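Local coordinates for esterase (Alcaligenes sp., PDB 1QLW), which hydrolyses carboxylic esters as a bacterial alpha/beta-hydrolase esterase and packs as a two-fold symmetric pair of chains, at the interface of chains A and B. Coordinates in Å, arbitrary orientation; residue numbers count along the deposited sequence, not the author numbering. Chains: chain A/B, Esterase.

Contact 1: the interface of chains A and B. Residues chain A 13, 15, 18, 53, 55; chain B 15, 18, 55, 89, 93.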
# COMPACT_ATOMS: atom_id res chain seq x y z
N LEU A 13 20.19 0.71 -9.74
CA LEU A 13 19.16 0.78 -10.78
C LEU A 13 18.88 2.26 -11.06
O LEU A 13 18.72 3.05 -10.15
CB LEU A 13 17.88 0.08 -10.36
CG LEU A 13 16.69 0.22 -11.31
CD1 LEU A 13 16.97 -0.32 -12.70
CD2 LEU A 13 15.47 -0.47 -10.72
N LEU A 15 16.34 4.93 -12.83
CA LEU A 15 15.01 5.09 -13.36
C LEU A 15 14.84 6.44 -14.03
O LEU A 15 15.29 7.49 -13.56
CB LEU A 15 13.97 4.97 -12.25
CG LEU A 15 13.90 3.63 -11.52
CD1 LEU A 15 12.80 3.66 -10.47
CD2 LEU A 15 13.64 2.48 -12.48
N GLN A 18 9.33 7.71 -11.79
CA GLN A 18 8.58 6.91 -10.85
C GLN A 18 7.43 7.77 -10.34
O GLN A 18 7.50 9.00 -10.37
CB GLN A 18 9.38 6.38 -9.67
CG GLN A 18 9.76 7.30 -8.54
CD GLN A 18 10.51 6.70 -7.37
OE1 GLN A 18 10.60 7.30 -6.28
NE2 GLN A 18 11.05 5.51 -7.58
N ARG A 53 1.35 2.14 -8.55
CA ARG A 53 2.72 2.64 -8.37
C ARG A 53 3.48 2.27 -9.63
O ARG A 53 3.49 1.10 -10.03
CB ARG A 53 3.38 1.99 -7.16
CG ARG A 53 4.83 2.39 -6.97
CD ARG A 53 4.97 3.82 -6.59
NE ARG A 53 6.30 4.09 -6.07
CZ ARG A 53 6.75 5.30 -5.77
NH1 ARG A 53 5.91 6.30 -5.99
NH2 ARG A 53 7.96 5.51 -5.28
N GLN A 55 7.16 2.53 -12.05
CA GLN A 55 8.59 2.77 -12.15
C GLN A 55 8.97 2.56 -13.62
O GLN A 55 8.55 1.57 -14.23
CB GLN A 55 9.37 1.89 -11.19
CG GLN A 55 9.15 2.33 -9.75
CD GLN A 55 10.02 1.75 -8.69
OE1 GLN A 55 10.86 2.42 -8.07
NE2 GLN A 55 9.81 0.48 -8.45
N LEU B 15 19.18 4.50 -7.86
CA LEU B 15 18.98 3.86 -6.57
C LEU B 15 20.15 2.91 -6.33
O LEU B 15 20.30 1.94 -7.08
CB LEU B 15 17.70 3.00 -6.64
CG LEU B 15 16.39 3.67 -6.99
CD1 LEU B 15 15.29 2.71 -7.44
CD2 LEU B 15 15.86 4.39 -5.75
N GLN B 18 16.77 -0.67 -2.92
CA GLN B 18 15.33 -0.46 -2.84
C GLN B 18 14.71 -1.77 -2.35
O GLN B 18 15.21 -2.86 -2.65
CB GLN B 18 14.69 -0.01 -4.12
CG GLN B 18 13.53 -0.63 -4.83
CD GLN B 18 13.16 0.16 -6.09
OE1 GLN B 18 13.60 -0.38 -7.11
NE2 GLN B 18 12.49 1.29 -5.95
N GLN B 55 13.99 3.27 -0.21
CA GLN B 55 14.80 3.62 -1.37
C GLN B 55 16.09 4.27 -0.84
O GLN B 55 16.02 5.13 0.03
CB GLN B 55 14.10 4.55 -2.34
CG GLN B 55 12.91 3.90 -3.02
CD GLN B 55 12.37 4.65 -4.21
OE1 GLN B 55 12.26 4.11 -5.32
NE2 GLN B 55 11.99 5.89 -4.01
N ASP B 89 8.97 11.85 -1.01
CA ASP B 89 9.76 10.61 -1.07
C ASP B 89 10.86 10.76 -2.12
O ASP B 89 12.05 10.63 -1.84
CB ASP B 89 8.96 9.32 -1.31
CG ASP B 89 8.41 8.88 -2.65
OD1 ASP B 89 7.98 9.78 -3.42
OD2 ASP B 89 8.32 7.69 -3.12
N LEU B 93 15.06 11.54 -1.71
CA LEU B 93 16.03 10.67 -2.37
C LEU B 93 16.99 11.47 -3.22
O LEU B 93 18.20 11.25 -3.20
CB LEU B 93 15.29 9.67 -3.25
CG LEU B 93 14.44 8.69 -2.44
CD1 LEU B 93 13.53 7.98 -3.40
CD2 LEU B 93 15.36 7.76 -1.68
O HOH W 1 7.00 9.00 -5.80
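A:Gln18 and B:Gln55 meet tip to tip, and their side-chain amides pair like two bases. B:Gln55 NE2 gives a hydrogen bond to A:Gln18 OE1 at 3.0 Å, and A:Gln18 NE2 returns one to B:Gln55 OE1 at 2.9 Å. The planes lie only 10° apart, and each N-H points at a lone pair of the opposite carbonyl. This pair of hydrogen bonds would hold both amides against flipping. A:Gln18 reaches there with CG in the crowded position between its backbone N and carbonyl carbon (chi1 75°) and the rest of the chain extended. An alanine here would probably leave OE1 and NE2 of B:Gln55 without these mates and open a gap between the strands. The related pair is less regular: B:Gln18 NE2 bonds a lone pair of A:Gln55 OE1 at 2.9 Å, but the amides are turned 66° apart. Beside them the backbones of A:Leu13 and B:Leu15 form an antiparallel bridge, with B:Leu15 N to A:Leu13 O at 2.8 Å. A:Leu15 CD1 and B:Leu15 CD1 touch more lightly, at 4.0 Å. The water-bearing side is looser. There A:Arg53 NH2 makes a salt bridge with B:Asp89 OD2 at 3.1 Å, weak as a hydrogen bond. A water at the edge of the guanidinium links A:Arg53 NH1 to B:Asp89 OD1. The site joins the N-terminal strands 13-15, 17-23 and 50-57 of both chains, with B:Asp89 on helix 88-94 at one side.

Contact 2: the interface of chains A and B. Residues chain A 27, 44-46, 49; chain B 137-138, 169-170.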
# COMPACT_ATOMS: atom_id res chain seq x y z
N ASP A 27 -18.24 8.01 -6.31
CA ASP A 27 -18.58 8.76 -5.11
C ASP A 27 -19.84 8.18 -4.48
O ASP A 27 -20.82 7.86 -5.16
CB ASP A 27 -18.68 10.26 -5.42
CG ASP A 27 -17.29 10.87 -5.57
OD1 ASP A 27 -16.27 10.15 -5.48
OD2 ASP A 27 -17.20 12.10 -5.81
N THR A 44 -19.49 12.51 1.66
CA THR A 44 -19.24 11.80 0.42
C THR A 44 -17.83 11.23 0.42
O THR A 44 -16.88 11.95 0.71
CB THR A 44 -19.36 12.78 -0.76
OG1 THR A 44 -20.59 13.50 -0.66
CG2 THR A 44 -19.30 12.07 -2.10
N VAL A 45 -17.71 9.96 0.08
CA VAL A 45 -16.40 9.32 -0.03
C VAL A 45 -16.24 8.75 -1.44
O VAL A 45 -17.21 8.36 -2.07
CB VAL A 45 -16.12 8.23 1.03
CG1 VAL A 45 -15.99 8.88 2.41
CG2 VAL A 45 -17.20 7.16 1.01
N THR A 46 -14.98 8.58 -1.84
CA THR A 46 -14.66 7.88 -3.10
C THR A 46 -14.24 6.47 -2.76
O THR A 46 -13.35 6.27 -1.92
CB THR A 46 -13.53 8.62 -3.82
OG1 THR A 46 -13.91 9.99 -4.02
CG2 THR A 46 -13.23 7.98 -5.17
N GLN A 49 -11.67 2.93 -6.32
CA GLN A 49 -10.49 3.35 -7.03
C GLN A 49 -9.34 2.37 -6.80
O GLN A 49 -9.26 1.69 -5.77
CB GLN A 49 -10.06 4.76 -6.57
CG GLN A 49 -9.67 4.88 -5.10
CD GLN A 49 -10.83 5.23 -4.21
OE1 GLN A 49 -11.97 4.86 -4.48
NE2 GLN A 49 -10.64 6.01 -3.16
N GLY B 137 -15.10 12.26 4.83
CA GLY B 137 -15.73 12.64 3.57
C GLY B 137 -15.03 13.84 2.94
O GLY B 137 -14.26 14.55 3.58
N HIS B 138 -15.37 14.10 1.69
CA HIS B 138 -14.76 15.20 0.95
C HIS B 138 -14.99 16.53 1.68
O HIS B 138 -14.08 17.35 1.80
CB HIS B 138 -15.34 15.30 -0.44
CG HIS B 138 -15.24 14.06 -1.27
ND1 HIS B 138 -15.98 13.87 -2.41
CD2 HIS B 138 -14.49 12.93 -1.10
CE1 HIS B 138 -15.70 12.68 -2.91
NE2 HIS B 138 -14.80 12.10 -2.16
N TRP B 169 -9.13 12.89 -3.20
CA TRP B 169 -10.13 12.00 -2.59
C TRP B 169 -9.84 10.55 -2.91
O TRP B 169 -10.13 9.66 -2.09
CB TRP B 169 -11.55 12.34 -3.02
CG TRP B 169 -11.94 13.77 -2.90
CD1 TRP B 169 -12.77 14.42 -3.77
CD2 TRP B 169 -11.58 14.75 -1.90
NE1 TRP B 169 -12.97 15.73 -3.37
CE2 TRP B 169 -12.23 15.96 -2.24
CE3 TRP B 169 -10.76 14.74 -0.77
CZ2 TRP B 169 -12.09 17.12 -1.47
CZ3 TRP B 169 -10.63 15.89 -0.01
CH2 TRP B 169 -11.29 17.08 -0.37
N GLN B 170 -9.28 10.27 -4.09
CA GLN B 170 -8.93 8.90 -4.43
C GLN B 170 -7.92 8.29 -3.47
O GLN B 170 -7.95 7.06 -3.29
CB GLN B 170 -8.35 8.79 -5.84
CG GLN B 170 -9.33 8.97 -6.98
CD GLN B 170 -8.63 9.08 -8.31
OE1 GLN B 170 -7.67 9.85 -8.47
NE2 GLN B 170 -9.06 8.27 -9.28
O HOH W 2 -12.74 9.95 -0.67
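Strand 43-47 of chain A lies against the N-terminus of helix 138-144 of chain B, and helix 165-171 of chain B packs beside it. B:His138, the first residue of its helix, carries much of the contact. Its backbone N donates to A:Thr44 O at 2.8 Å. The same carbonyl oxygen sits over one face of the imidazole, near the rim. The other face is covered from within chain B by the indole of B:Trp169, whose CD1 lies over the ring centre. The ring is therefore held between a strand carbonyl and the face of the indole, which it overlaps with an offset. CG of B:His138 is anti to its carbonyl carbon (chi1 -56°), which sends NE2 toward A:Thr46. There A:Thr46 OG1 and B:His138 NE2 share a hydrogen bond of 3.0 Å. A:Thr46 OG1 also donates to A:Asp27 OD1 at 2.8 Å, so the aspartate positions the hydroxyl. A:Asp27 itself comes to the ring edge, with OD2 3.3 Å from B:His138 CE1. Its nearby charge would probably favour a protonated imidazole. A water ties A:Thr46 N to B:Trp169 O. Farther along, the side-chain amide of A:Gln49 bridges the two chains. Its chain is bent at chi2 (-90°), bringing NE2 to A:Thr46 O within its own chain and to B:Gln170 O across the interface. A:Gln49 NE2 lies 2.9 Å from B:Gln170 O, which is in the amide plane, while the donor stands above the carbonyl plane.

Contact 1 and contact 2 are about 28 Å apart, measured between the centres of their C-alpha atoms, and share no residue. Both draw on the N-terminal strands of chain A. Strand 50-57 serves contact 1, and strand 43-47 serves contact 2 a few residues earlier. The partners differ: contact 1 is mostly strand against strand, contact 2 strand against helix ends. By the two-fold symmetry each has a twin with the chains exchanged. The chains are thus held at well separated points, which fits a dimer, although the structure alone does not show that this pair forms in solution.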